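Long-range contact in glycerol dehydrogenase (Schizosaccharomyces pombe, PDB 1TA9), which catalyses the NAD-dependent oxidation of glycerol to dihydroxyacetone, probably with a zinc ion as cofactor, in glycerol assimilation: residues S68-F79 with N207-V217. Residues are numbered along the deposited sequence; the frame is centred on the assembly and turned at random.
Sequences SPQKYVQGRHAF and NPNLIFIDTDV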
# COMPACT_ATOMS: atom_id res chain seq x y z
N SER B 68 -17.03 20.43 -29.86
CA SER B 68 -15.87 19.85 -30.52
C SER B 68 -15.84 20.03 -32.03
O SER B 68 -16.83 20.40 -32.65
CB SER B 68 -15.84 18.34 -30.22
OG SER B 68 -14.94 17.64 -31.07
N PRO B 69 -14.65 19.83 -32.64
CA PRO B 69 -14.56 19.96 -34.09
C PRO B 69 -15.24 18.67 -34.56
O PRO B 69 -15.36 17.72 -33.77
CB PRO B 69 -13.06 19.92 -34.36
CG PRO B 69 -12.47 20.50 -33.09
CD PRO B 69 -13.31 19.84 -32.02
N GLN B 70 -15.68 18.62 -35.81
CA GLN B 70 -16.32 17.41 -36.30
C GLN B 70 -15.31 16.28 -36.50
O GLN B 70 -15.63 15.11 -36.29
CB GLN B 70 -17.03 17.69 -37.62
CG GLN B 70 -18.18 18.67 -37.48
CD GLN B 70 -18.87 18.91 -38.80
OE1 GLN B 70 -18.33 19.58 -39.69
NE2 GLN B 70 -20.07 18.36 -38.94
N LYS B 71 -14.10 16.64 -36.91
CA LYS B 71 -13.05 15.65 -37.14
C LYS B 71 -11.68 16.19 -36.78
O LYS B 71 -11.40 17.38 -36.94
CB LYS B 71 -13.02 15.25 -38.62
CG LYS B 71 -14.30 14.62 -39.17
CD LYS B 71 -14.47 13.18 -38.74
CE LYS B 71 -15.63 12.54 -39.50
NZ LYS B 71 -15.95 11.17 -39.03
N TYR B 72 -10.82 15.30 -36.28
CA TYR B 72 -9.44 15.63 -35.95
C TYR B 72 -8.65 14.51 -36.60
O TYR B 72 -8.86 13.34 -36.30
CB TYR B 72 -9.22 15.63 -34.43
CG TYR B 72 -7.76 15.74 -34.04
CD1 TYR B 72 -6.96 14.60 -33.91
CD2 TYR B 72 -7.17 16.98 -33.82
CE1 TYR B 72 -5.61 14.70 -33.57
CE2 TYR B 72 -5.82 17.09 -33.48
CZ TYR B 72 -5.05 15.95 -33.36
OH TYR B 72 -3.72 16.06 -33.01
N VAL B 73 -7.77 14.88 -37.53
CA VAL B 73 -6.98 13.90 -38.26
C VAL B 73 -5.50 14.21 -38.12
O VAL B 73 -5.07 15.32 -38.42
CB VAL B 73 -7.35 13.91 -39.75
CG1 VAL B 73 -6.54 12.87 -40.52
CG2 VAL B 73 -8.85 13.64 -39.90
N GLN B 74 -4.73 13.22 -37.68
CA GLN B 74 -3.29 13.37 -37.46
C GLN B 74 -2.49 12.18 -38.01
O GLN B 74 -2.77 11.03 -37.67
CB GLN B 74 -3.06 13.51 -35.96
CG GLN B 74 -1.61 13.54 -35.52
CD GLN B 74 -1.47 13.37 -34.02
OE1 GLN B 74 -2.18 14.02 -33.25
NE2 GLN B 74 -0.56 12.51 -33.60
N GLY B 75 -1.50 12.45 -38.85
CA GLY B 75 -0.70 11.37 -39.39
C GLY B 75 0.49 11.87 -40.19
O GLY B 75 0.49 13.00 -40.68
N ARG B 76 1.51 11.03 -40.34
CA ARG B 76 2.69 11.42 -41.08
C ARG B 76 2.41 11.40 -42.58
O ARG B 76 1.94 10.39 -43.11
CB ARG B 76 3.86 10.49 -40.76
CG ARG B 76 5.19 11.06 -41.23
CD ARG B 76 6.36 10.19 -40.83
NE ARG B 76 7.60 10.95 -40.94
CZ ARG B 76 8.80 10.52 -40.57
NH1 ARG B 76 8.94 9.31 -40.05
NH2 ARG B 76 9.85 11.32 -40.70
N HIS B 77 2.69 12.52 -43.24
CA HIS B 77 2.46 12.66 -44.68
C HIS B 77 0.97 12.78 -44.98
O HIS B 77 0.54 12.66 -46.12
CB HIS B 77 3.04 11.47 -45.45
CG HIS B 77 4.50 11.23 -45.18
ND1 HIS B 77 5.46 12.18 -45.44
CD2 HIS B 77 5.15 10.16 -44.67
CE1 HIS B 77 6.65 11.70 -45.10
NE2 HIS B 77 6.49 10.48 -44.63
N ALA B 78 0.19 13.04 -43.93
CA ALA B 78 -1.26 13.17 -44.07
C ALA B 78 -1.70 14.16 -45.14
O ALA B 78 -2.72 13.94 -45.79
CB ALA B 78 -1.88 13.54 -42.72
N PHE B 79 -0.96 15.24 -45.32
CA PHE B 79 -1.34 16.23 -46.33
C PHE B 79 -1.41 15.62 -47.73
O PHE B 79 -2.04 16.19 -48.61
CB PHE B 79 -0.37 17.42 -46.34
CG PHE B 79 -0.49 18.33 -45.13
CD1 PHE B 79 -1.65 18.32 -44.35
CD2 PHE B 79 0.53 19.21 -44.81
CE1 PHE B 79 -1.77 19.19 -43.26
CE2 PHE B 79 0.42 20.08 -43.72
CZ PHE B 79 -0.74 20.07 -42.95
N ASN B 207 -17.20 25.17 -33.52
CA ASN B 207 -15.76 24.92 -33.60
C ASN B 207 -15.36 24.70 -35.05
O ASN B 207 -16.22 24.43 -35.89
CB ASN B 207 -15.37 23.65 -32.83
CG ASN B 207 -15.42 23.84 -31.33
OD1 ASN B 207 -16.49 24.00 -30.75
ND2 ASN B 207 -14.25 23.81 -30.70
N PRO B 208 -14.06 24.82 -35.36
CA PRO B 208 -13.63 24.59 -36.74
C PRO B 208 -14.11 23.18 -37.06
O PRO B 208 -14.19 22.34 -36.16
CB PRO B 208 -12.11 24.68 -36.65
CG PRO B 208 -11.91 25.69 -35.55
CD PRO B 208 -12.94 25.28 -34.52
N ASN B 209 -14.40 22.90 -38.32
CA ASN B 209 -14.92 21.59 -38.68
C ASN B 209 -13.90 20.46 -38.67
O ASN B 209 -14.20 19.35 -38.21
CB ASN B 209 -15.61 21.68 -40.03
CG ASN B 209 -16.66 22.78 -40.06
OD1 ASN B 209 -16.33 23.97 -40.12
ND2 ASN B 209 -17.92 22.39 -40.00
N LEU B 210 -12.70 20.73 -39.16
CA LEU B 210 -11.65 19.73 -39.19
C LEU B 210 -10.29 20.30 -38.81
O LEU B 210 -9.91 21.37 -39.28
CB LEU B 210 -11.53 19.12 -40.60
CG LEU B 210 -10.27 18.30 -40.92
CD1 LEU B 210 -10.29 16.98 -40.17
CD2 LEU B 210 -10.20 18.04 -42.42
N ILE B 211 -9.58 19.59 -37.93
CA ILE B 211 -8.22 19.97 -37.56
C ILE B 211 -7.43 18.86 -38.24
O ILE B 211 -7.62 17.68 -37.96
CB ILE B 211 -8.01 19.96 -36.03
CG1 ILE B 211 -8.46 21.29 -35.41
CG2 ILE B 211 -6.52 19.83 -35.73
CD1 ILE B 211 -9.84 21.76 -35.81
N PHE B 212 -6.56 19.26 -39.16
CA PHE B 212 -5.79 18.33 -39.99
C PHE B 212 -4.30 18.57 -39.75
O PHE B 212 -3.78 19.64 -40.05
CB PHE B 212 -6.19 18.60 -41.45
CG PHE B 212 -5.68 17.59 -42.44
CD1 PHE B 212 -5.56 16.25 -42.12
CD2 PHE B 212 -5.38 18.00 -43.74
CE1 PHE B 212 -5.15 15.32 -43.07
CE2 PHE B 212 -4.97 17.07 -44.70
CZ PHE B 212 -4.86 15.73 -44.37
N ILE B 213 -3.62 17.55 -39.22
CA ILE B 213 -2.20 17.68 -38.90
C ILE B 213 -1.31 16.66 -39.58
O ILE B 213 -1.54 15.45 -39.47
CB ILE B 213 -1.97 17.54 -37.37
CG1 ILE B 213 -2.85 18.53 -36.62
CG2 ILE B 213 -0.49 17.76 -37.04
CD1 ILE B 213 -2.79 18.35 -35.11
N ASP B 214 -0.27 17.14 -40.26
CA ASP B 214 0.69 16.26 -40.92
C ASP B 214 1.90 16.24 -39.99
O ASP B 214 2.61 17.23 -39.86
CB ASP B 214 1.06 16.80 -42.30
CG ASP B 214 2.00 15.88 -43.06
OD1 ASP B 214 1.89 15.82 -44.31
OD2 ASP B 214 2.86 15.23 -42.43
N THR B 215 2.12 15.11 -39.32
CA THR B 215 3.21 15.00 -38.37
C THR B 215 4.62 15.01 -38.96
O THR B 215 5.60 15.14 -38.23
CB THR B 215 3.02 13.78 -37.47
OG1 THR B 215 2.78 12.62 -38.27
CG2 THR B 215 1.83 13.99 -36.53
N ASP B 216 4.73 14.88 -40.28
CA ASP B 216 6.05 14.93 -40.90
C ASP B 216 6.47 16.40 -40.88
O ASP B 216 7.65 16.73 -40.75
CB ASP B 216 6.03 14.41 -42.33
CG ASP B 216 7.42 14.28 -42.92
OD1 ASP B 216 7.81 15.13 -43.75
OD2 ASP B 216 8.14 13.33 -42.54
N VAL B 217 5.49 17.28 -41.02
CA VAL B 217 5.75 18.71 -40.99
C VAL B 217 6.08 19.10 -39.55
O VAL B 217 6.99 19.89 -39.29
CB VAL B 217 4.52 19.51 -41.45
CG1 VAL B 217 4.75 21.01 -41.24
CG2 VAL B 217 4.22 19.21 -42.91
O HOH W 1 -17.36 21.69 -35.43
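Strands 71-75 and 210-214 form a parallel pair at one edge, within this chain, of the Rossmann-like sheet of an iron-containing alcohol dehydrogenase; their directions differ by only 2°, and Val73 N to Ile211 O (2.8 Å) and Ile213 N to Val73 O (2.8 Å) belong to the backbone ladder. At the C-terminal end of the pair, Asp214 ties down the type II turn Gly75-Ala78. Its CG lies anti to the backbone N (chi1 -177°), which carries the carboxylate to the turn: OD2 accepts from His77 N at 2.8 Å and, as N-cap of helix 215-220, from Asp216 N, while OD1 takes Phe79 N at 3.1 Å. Asp214 CB sits 3.4 Å from the Phe79 ring centroid, 7° off the normal, a CH-pi contact; the ring's edge meets the Phe212 face. With alanine in place of Asp214, the His77 and Phe79 amides would probably lose their acceptor, and Asp216 N its capping bond. Arg76 makes a side-on salt bridge to Asp216, NE (2.9 Å) and NH2 both reaching OD2, while its NH1 forms one with Asp412 of a third subunit. Strand 172-176 flanks 210-214, helix 289-307 packs on Tyr72 and Ile213, helix 100-115 on Phe79, and a second subunit's antiparallel strand extends the sheet beyond 71-75.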